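Local coordinates for binding domain (Hc) of Paraclostridial Mosquitocidal Protein 1 (Paraclostridium bifermentans, PDB 6HOX) that forms the receptor-binding part of a clostridial neurotoxin that targets Anopheles mosquitoes and mediates attachment to host nerve cells, at residues V75-N78 with E79-F83; T180-N184 with G185-D189; K423-L427 with K428-K432. All coordinates share one frame; numbering follows the deposited sequence.

Interaction 1 (V75-N78 with E79-F83)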
loop_
_atom_site.group_PDB
_atom_site.type_symbol
_atom_site.label_atom_id
_atom_site.label_comp_id
_atom_site.label_asym_id
_atom_site.label_seq_id
_atom_site.Cartn_x
_atom_site.Cartn_y
_atom_site.Cartn_z
ATOM N N VAL A 75 -9.996 22.449 -10.203
ATOM C CA VAL A 75 -11.391 22.130 -10.199
ATOM C C VAL A 75 -12.127 23.354 -9.666
ATOM O O VAL A 75 -11.949 23.723 -8.500
ATOM C CB VAL A 75 -11.661 20.891 -9.333
ATOM C CG1 VAL A 75 -13.119 20.463 -9.414
ATOM C CG2 VAL A 75 -10.719 19.743 -9.696
ATOM N N GLN A 76 -12.921 23.989 -10.536
ATOM C CA GLN A 76 -13.843 25.035 -10.134
ATOM C C GLN A 76 -14.933 24.378 -9.287
ATOM O O GLN A 76 -15.443 23.324 -9.641
ATOM C CB GLN A 76 -14.463 25.746 -11.347
ATOM C CG GLN A 76 -13.469 26.504 -12.216
ATOM C CD GLN A 76 -12.577 27.441 -11.437
ATOM O OE1 GLN A 76 -13.038 28.276 -10.652
ATOM N NE2 GLN A 76 -11.276 27.299 -11.649
ATOM N N LYS A 77 -15.259 24.987 -8.148
ATOM C CA LYS A 77 -16.311 24.446 -7.298
ATOM C C LYS A 77 -17.649 24.861 -7.912
ATOM O O LYS A 77 -17.700 25.777 -8.728
ATOM C CB LYS A 77 -16.151 24.913 -5.845
ATOM C CG LYS A 77 -14.835 24.500 -5.187
ATOM C CD LYS A 77 -14.757 24.760 -3.703
ATOM C CE LYS A 77 -14.930 26.222 -3.372
ATOM N NZ LYS A 77 -14.550 26.506 -1.972
ATOM N N ASN A 78 -18.703 24.142 -7.518
ATOM C CA ASN A 78 -20.094 24.411 -7.884
ATOM C C ASN A 78 -20.940 24.205 -6.620
ATOM O O ASN A 78 -20.384 24.127 -5.516
ATOM C CB ASN A 78 -20.525 23.536 -9.065
ATOM C CG ASN A 78 -20.155 22.081 -8.869
ATOM O OD1 ASN A 78 -20.642 21.429 -7.947
ATOM N ND2 ASN A 78 -19.281 21.571 -9.719
ATOM N N GLU A 79 -22.266 24.116 -6.773
ATOM C CA GLU A 79 -23.170 24.069 -5.628
ATOM C C GLU A 79 -23.031 22.737 -4.885
ATOM O O GLU A 79 -23.107 22.697 -3.662
ATOM C CB GLU A 79 -24.618 24.252 -6.076
ATOM C CG GLU A 79 -24.893 25.619 -6.660
ATOM C CD GLU A 79 -26.350 26.033 -6.586
ATOM O OE1 GLU A 79 -27.192 25.170 -6.235
ATOM O OE2 GLU A 79 -26.645 27.216 -6.868
ATOM N N SER A 80 -22.854 21.654 -5.646
ATOM C CA SER A 80 -22.727 20.315 -5.082
ATOM C C SER A 80 -21.390 20.185 -4.336
ATOM O O SER A 80 -21.357 19.646 -3.235
ATOM C CB SER A 80 -22.894 19.262 -6.144
ATOM O OG SER A 80 -21.971 19.464 -7.205
ATOM N N ILE A 81 -20.306 20.708 -4.922
ATOM C CA ILE A 81 -18.988 20.752 -4.251
ATOM C C ILE A 81 -18.936 22.001 -3.366
ATOM O O ILE A 81 -18.384 23.032 -3.759
ATOM C CB ILE A 81 -17.809 20.731 -5.248
ATOM C CG1 ILE A 81 -17.947 19.643 -6.310
ATOM C CG2 ILE A 81 -16.495 20.595 -4.499
ATOM C CD1 ILE A 81 -16.874 19.696 -7.377
ATOM N N ASN A 82 -19.490 21.889 -2.158
ATOM C CA ASN A 82 -19.719 23.052 -1.312
ATOM C C ASN A 82 -19.275 22.776 0.135
ATOM O O ASN A 82 -19.658 21.763 0.753
ATOM C CB ASN A 82 -21.183 23.482 -1.358
ATOM C CG ASN A 82 -21.501 24.478 -0.270
ATOM O OD1 ASN A 82 -22.213 24.159 0.680
ATOM N ND2 ASN A 82 -20.924 25.662 -0.380
ATOM N N PHE A 83 -18.502 23.724 0.677
ATOM C CA PHE A 83 -17.938 23.635 2.021
ATOM C C PHE A 83 -18.507 24.759 2.899
ATOM O O PHE A 83 -17.822 25.241 3.794
ATOM C CB PHE A 83 -16.407 23.661 1.931
ATOM C CG PHE A 83 -15.843 22.632 0.984
ATOM C CD1 PHE A 83 -15.827 21.290 1.331
ATOM C CD2 PHE A 83 -15.358 22.995 -0.263
ATOM C CE1 PHE A 83 -15.334 20.333 0.457
ATOM C CE2 PHE A 83 -14.862 22.038 -1.136
ATOM C CZ PHE A 83 -14.853 20.710 -0.776
HETATM O O HOH W 1 -17.640 25.795 -0.928
#

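Interaction 2 (T180-N184 with G185-D189)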
loop_
_atom_site.group_PDB
_atom_site.type_symbol
_atom_site.label_atom_id
_atom_site.label_comp_id
_atom_site.label_asym_id
_atom_site.label_seq_id
_atom_site.Cartn_x
_atom_site.Cartn_y
_atom_site.Cartn_z
ATOM N N THR A 180 -12.698 14.214 11.732
ATOM C CA THR A 180 -12.080 12.892 12.036
ATOM C C THR A 180 -11.266 12.402 10.833
ATOM O O THR A 180 -11.727 12.510 9.699
ATOM C CB THR A 180 -13.138 11.853 12.431
ATOM O OG1 THR A 180 -13.861 12.378 13.541
ATOM C CG2 THR A 180 -12.545 10.510 12.799
ATOM N N LEU A 181 -10.063 11.869 11.105
ATOM C CA LEU A 181 -9.175 11.345 10.075
ATOM C C LEU A 181 -8.945 9.842 10.273
ATOM O O LEU A 181 -8.692 9.379 11.388
ATOM C CB LEU A 181 -7.841 12.090 10.080
ATOM C CG LEU A 181 -6.957 11.769 8.866
ATOM C CD1 LEU A 181 -6.219 12.997 8.364
ATOM C CD2 LEU A 181 -5.958 10.670 9.180
ATOM N N TYR A 182 -8.986 9.118 9.146
ATOM C CA TYR A 182 -8.868 7.670 9.071
ATOM C C TYR A 182 -7.745 7.311 8.082
ATOM O O TYR A 182 -7.598 7.982 7.067
ATOM C CB TYR A 182 -10.167 7.041 8.552
ATOM C CG TYR A 182 -11.413 7.262 9.372
ATOM C CD1 TYR A 182 -12.150 8.427 9.247
ATOM C CD2 TYR A 182 -11.899 6.285 10.232
ATOM C CE1 TYR A 182 -13.297 8.642 9.996
ATOM C CE2 TYR A 182 -13.054 6.483 10.982
ATOM C CZ TYR A 182 -13.753 7.669 10.877
ATOM O OH TYR A 182 -14.895 7.896 11.602
ATOM N N ILE A 183 -6.958 6.267 8.394
ATOM C CA ILE A 183 -6.083 5.593 7.425
ATOM C C ILE A 183 -6.529 4.126 7.354
ATOM O O ILE A 183 -6.694 3.490 8.406
ATOM C CB ILE A 183 -4.583 5.723 7.784
ATOM C CG1 ILE A 183 -4.152 7.185 7.870
ATOM C CG2 ILE A 183 -3.731 4.969 6.774
ATOM C CD1 ILE A 183 -2.778 7.427 8.439
ATOM N N ASN A 184 -6.761 3.635 6.124
ATOM C CA ASN A 184 -7.176 2.274 5.831
ATOM C C ASN A 184 -8.394 1.916 6.693
ATOM O O ASN A 184 -8.474 0.835 7.269
ATOM C CB ASN A 184 -6.005 1.293 5.989
ATOM C CG ASN A 184 -4.863 1.569 5.024
ATOM O OD1 ASN A 184 -5.052 2.211 3.986
ATOM N ND2 ASN A 184 -3.665 1.113 5.360
ATOM N N GLY A 185 -9.350 2.847 6.781
ATOM C CA GLY A 185 -10.609 2.590 7.443
ATOM C C GLY A 185 -10.525 2.644 8.964
ATOM O O GLY A 185 -11.531 2.416 9.620
ATOM N N ASP A 186 -9.333 2.896 9.524
ATOM C CA ASP A 186 -9.127 3.033 10.971
ATOM C C ASP A 186 -8.996 4.513 11.377
ATOM O O ASP A 186 -8.157 5.249 10.872
ATOM C CB ASP A 186 -7.862 2.305 11.426
ATOM C CG ASP A 186 -7.898 0.796 11.269
ATOM O OD1 ASP A 186 -9.000 0.220 11.358
ATOM O OD2 ASP A 186 -6.817 0.211 11.071
ATOM N N LYS A 187 -9.793 4.924 12.361
ATOM C CA LYS A 187 -9.734 6.256 12.929
ATOM C C LYS A 187 -8.388 6.474 13.627
ATOM O O LYS A 187 -7.953 5.651 14.430
ATOM C CB LYS A 187 -10.878 6.414 13.925
ATOM C CG LYS A 187 -11.023 7.811 14.499
ATOM C CD LYS A 187 -12.341 7.997 15.194
ATOM C CE LYS A 187 -12.545 7.029 16.334
ATOM N NZ LYS A 187 -13.680 7.453 17.182
ATOM N N ILE A 188 -7.735 7.584 13.281
ATOM C CA ILE A 188 -6.386 7.939 13.704
ATOM C C ILE A 188 -6.451 9.080 14.721
ATOM O O ILE A 188 -5.713 9.103 15.689
ATOM C CB ILE A 188 -5.552 8.382 12.481
ATOM C CG1 ILE A 188 -5.436 7.278 11.439
ATOM C CG2 ILE A 188 -4.181 8.898 12.888
ATOM C CD1 ILE A 188 -4.938 5.969 11.996
ATOM N N ASP A 189 -7.247 10.093 14.399
ATOM C CA ASP A 189 -7.292 11.324 15.181
ATOM C C ASP A 189 -8.628 12.031 14.939
ATOM O O ASP A 189 -9.339 11.739 13.952
ATOM C CB ASP A 189 -6.110 12.230 14.830
ATOM C CG ASP A 189 -5.676 13.154 15.951
ATOM O OD1 ASP A 189 -6.359 13.190 16.980
ATOM O OD2 ASP A 189 -4.664 13.834 15.770
#

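Interaction 3 (K423-L427 with K428-K432)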
loop_
_atom_site.group_PDB
_atom_site.type_symbol
_atom_site.label_atom_id
_atom_site.label_comp_id
_atom_site.label_asym_id
_atom_site.label_seq_id
_atom_site.Cartn_x
_atom_site.Cartn_y
_atom_site.Cartn_z
ATOM N N LYS A 423 -6.200 -20.724 13.066
ATOM C CA LYS A 423 -7.140 -19.766 13.644
ATOM C C LYS A 423 -6.692 -19.318 15.043
ATOM O O LYS A 423 -7.090 -18.258 15.483
ATOM C CB LYS A 423 -8.548 -20.370 13.686
ATOM C CG LYS A 423 -9.171 -20.547 12.311
ATOM C CD LYS A 423 -10.512 -21.244 12.287
ATOM C CE LYS A 423 -10.907 -21.622 10.872
ATOM N NZ LYS A 423 -12.343 -21.369 10.598
ATOM N N THR A 424 -5.859 -20.113 15.724
ATOM C CA THR A 424 -5.512 -19.850 17.121
ATOM C C THR A 424 -4.064 -19.359 17.285
ATOM O O THR A 424 -3.640 -19.122 18.407
ATOM C CB THR A 424 -5.762 -21.104 17.971
ATOM O OG1 THR A 424 -4.877 -22.145 17.547
ATOM C CG2 THR A 424 -7.203 -21.560 17.913
ATOM N N LEU A 425 -3.314 -19.201 16.186
ATOM C CA LEU A 425 -1.885 -18.925 16.271
ATOM C C LEU A 425 -1.660 -17.588 16.974
ATOM O O LEU A 425 -2.421 -16.654 16.774
ATOM C CB LEU A 425 -1.271 -18.873 14.870
ATOM C CG LEU A 425 -1.219 -20.192 14.101
ATOM C CD1 LEU A 425 -0.717 -19.965 12.694
ATOM C CD2 LEU A 425 -0.343 -21.206 14.809
ATOM N N ASP A 426 -0.580 -17.512 17.749
ATOM C CA ASP A 426 -0.115 -16.247 18.300
ATOM C C ASP A 426 0.451 -15.372 17.172
ATOM O O ASP A 426 0.751 -15.841 16.060
ATOM C CB ASP A 426 0.879 -16.450 19.444
ATOM C CG ASP A 426 2.115 -17.264 19.106
ATOM O OD1 ASP A 426 2.838 -16.901 18.159
ATOM O OD2 ASP A 426 2.362 -18.245 19.828
ATOM N N LEU A 427 0.590 -14.081 17.480
ATOM C CA LEU A 427 0.954 -13.051 16.504
ATOM C C LEU A 427 2.244 -13.415 15.753
ATOM O O LEU A 427 2.297 -13.255 14.549
ATOM C CB LEU A 427 1.125 -11.716 17.236
ATOM C CG LEU A 427 1.355 -10.501 16.335
ATOM C CD1 LEU A 427 0.139 -10.226 15.464
ATOM C CD2 LEU A 427 1.702 -9.268 17.157
ATOM N N LYS A 428 3.272 -13.875 16.476
ATOM C CA LYS A 428 4.587 -14.193 15.909
ATOM C C LYS A 428 4.445 -15.273 14.823
ATOM O O LYS A 428 5.058 -15.184 13.760
ATOM C CB LYS A 428 5.531 -14.643 17.028
ATOM C CG LYS A 428 6.937 -15.040 16.592
ATOM C CD LYS A 428 7.556 -16.179 17.403
ATOM C CE LYS A 428 6.875 -17.517 17.174
ATOM N NZ LYS A 428 7.694 -18.666 17.627
ATOM N N LYS A 429 3.624 -16.297 15.090
ATOM C CA LYS A 429 3.470 -17.423 14.184
ATOM C C LYS A 429 2.669 -16.986 12.962
ATOM O O LYS A 429 3.034 -17.343 11.859
ATOM C CB LYS A 429 2.805 -18.601 14.894
ATOM C CG LYS A 429 3.707 -19.273 15.910
ATOM C CD LYS A 429 3.067 -20.449 16.585
ATOM C CE LYS A 429 3.432 -20.565 18.051
ATOM N NZ LYS A 429 4.886 -20.427 18.279
ATOM N N HIS A 430 1.582 -16.237 13.184
ATOM C CA HIS A 430 0.840 -15.603 12.084
ATOM C C HIS A 430 1.834 -14.836 11.205
ATOM O O HIS A 430 1.832 -15.022 10.001
ATOM C CB HIS A 430 -0.322 -14.705 12.561
ATOM C CG HIS A 430 -1.639 -15.399 12.716
ATOM N ND1 HIS A 430 -2.623 -14.939 13.575
ATOM C CD2 HIS A 430 -2.134 -16.526 12.157
ATOM C CE1 HIS A 430 -3.663 -15.749 13.536
ATOM N NE2 HIS A 430 -3.391 -16.731 12.670
ATOM N N THR A 431 2.700 -14.014 11.819
ATOM C CA THR A 431 3.681 -13.174 11.119
ATOM C C THR A 431 4.601 -14.036 10.224
ATOM O O THR A 431 4.854 -13.665 9.079
ATOM C CB THR A 431 4.442 -12.293 12.129
ATOM O OG1 THR A 431 3.539 -11.370 12.750
ATOM C CG2 THR A 431 5.545 -11.469 11.514
ATOM N N LYS A 432 5.084 -15.182 10.741
ATOM C CA LYS A 432 5.994 -16.088 10.019
ATOM C C LYS A 432 5.329 -16.796 8.827
ATOM O O LYS A 432 6.051 -17.410 8.003
ATOM C CB LYS A 432 6.496 -17.226 10.915
ATOM C CG LYS A 432 7.350 -16.824 12.101
ATOM C CD LYS A 432 8.182 -17.957 12.648
ATOM C CE LYS A 432 7.384 -19.038 13.339
ATOM N NZ LYS A 432 8.088 -20.346 13.253
#

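Interaction 1 (V75-N78 with E79-F83)
Asn78 reaches forward to Ser80 and Ile81, turning the chain as it leaves strand 73-75 of the lectin-like jelly roll. Its CG lies between the backbone N and the carbonyl carbon (chi1 48°), which carries OD1 over the following residues. Ile81 N donates to Asn78 OD1 over 3.1 Å in a nearly straight bond (167° at the hydrogen), arriving above the plane of the amide. Ser80 N adds a weak bond to the same oxygen; the Ser80 hydroxyl also points there, but 2.5 Å from Ser80 OG to Asn78 OD1 is doubtfully short. A short amide suits the place: it can accept from the backbone three residues on, much as a helix cap does, though no helix follows; instead Ile81 centres an inverse gamma turn.

On the inner side, where Ile81 points, its CD1 lies 3.8 Å from Asn78 ND2 and 4.3 Å from Val75 CG1; Ile81 also touches Ile205, Phe27 and Ile226. Lys77 CD meets Phe83 CE2 at 3.7 Å, in the ring plane at its edge; Trp123 and Phe89 also meet this ring edge-to-face. The ammonium of Lys77 is held by the amide oxygens of Asn117 and Asn201. A water oxygen accepts from Phe83 N at 2.8 Å and, only weakly, from Lys77 NZ.

By contrast, the side chains of Asn78 and Glu79 sit at the solvent-exposed crest, although the backbone N of Asn78 is covered by the contact and has no partner in the model. The turn thus rests on one well-formed bond to an amide oxygen outside and on apolar contact within.

Interaction 2 (T180-N184 with G185-D189)
Leu181 and Ile183 pair antiparallel with Asp189 and Asp186 in a tight beta hairpin, closed by a type I' turn and distorted by a classic beta bulge where Ile188 and Asp189 both face Leu181. Leu181 N donates almost straight to Asp189 O (2.9 Å, 175°), while Leu181 O takes Ile188 N at 2.8 Å and Asp189 N only weakly. Between these pairs Tyr182 and Lys187 form a non-hydrogen-bonded pair. At the turn, Asp186 N bonds to Ile183 O. Asn184 and Gly185 occupy its corners with phi of 51° and 78°; asparagine tolerates such left-handed backbone angles unusually well and glycine has no side chain to obstruct them. Asn184 OD1 is held by His168 N on the neighbouring strand.

The extra bulge residue, Ile188, turns its side chain toward the other strand. Its CG1 lies 3.8 Å from Ile183 CG1, and its CB lies 4.0 Å from Leu181 CD2; branched aliphatic chains suit an apolar contact here. Asp186, beside the turn, forms a salt bridge with Lys159.

On the other face the Tyr182 ring meets Lys187 obliquely, Tyr182 CE2 at 3.7 Å from Lys187 CB, and also touches Val236 of helix 233-241. The long lysine chain bridges from this ring to Thr180: Lys187 CD presses against Thr180 CG2 at 3.5 Å, tighter than usual for two carbons.

Interaction 3 (K423-L427 with K428-K432)
Asp426 caps the N terminus of helix 427-432: Lys429 N donates to Asp426 OD1 over 3.2 Å, meeting it nearly along its C-O axis, and weakly to Asp426 O. With chi1 at 57° the carboxylate folds back over the first turn; aspartate suits an N-cap because its side chain is short enough to replace the missing backbone acceptor, and its negative charge probably interacts favourably with the positive end of the helix dipole. The backbone carries on from there: His430 N donates almost straight to Asp426 O (176°).

Lys429 also curls round the cap. Bends at chi3 and chi4 bring its methylene chain alongside the carboxylate, Lys429 CE at 3.1 Å from Asp426 OD2, and Lys429 NZ makes a long salt bridge of 3.7 Å to Asp426 OD2. Lys429 CD rests 3.9 Å from Leu425 CD2, the two side chains crossing at about a right angle, so the aliphatic part of the lysine serves as apolar surface while its end serves the charge.

From the next residue, Leu427 O accepts twice from Thr431, from N and from OG1, each at 2.9 Å. A threonine can do this because its hydroxyl folds back on the helix, approaching from above the plane of the carbonyl.

Leu425, just before the cap, places CB over one face of the His430 imidazole, 3.9 Å from the ring centroid, a CH-pi contact in one of the two modelled conformers of His430. Farther out, His430 NE2 hydrogen-bonds to Tyr422 O, and the Tyr422 ring also meets the imidazole, while Tyr418 of helix 416-420 touches both Leu425 and Lys429. The positions of Leu425 and His430 are consistent with a hydrophobic staple bracketing an aspartate N-cap on a short surface helix of the beta-trefoil subdomain.

Going from the N terminus, the three contacts come in series, each a short local turn; none nests in or crosses another. Interaction 1 opens the loop that leads from strand 73-75 toward strand 89-96, and interaction 2 closes the hairpin of strands 178-183 and 186-192, both within the lectin-like N-terminal half of the binding domain. Their nearest atoms are about 13 Å apart. Interaction 3 comes much later, in the C-terminal trefoil half, where it links helix 416-420 to helix 427-432 ahead of strand 435-438. It lies across the chain's centre from interaction 1, their centres about 48 Å apart, with interaction 2 nearer to the centre than either.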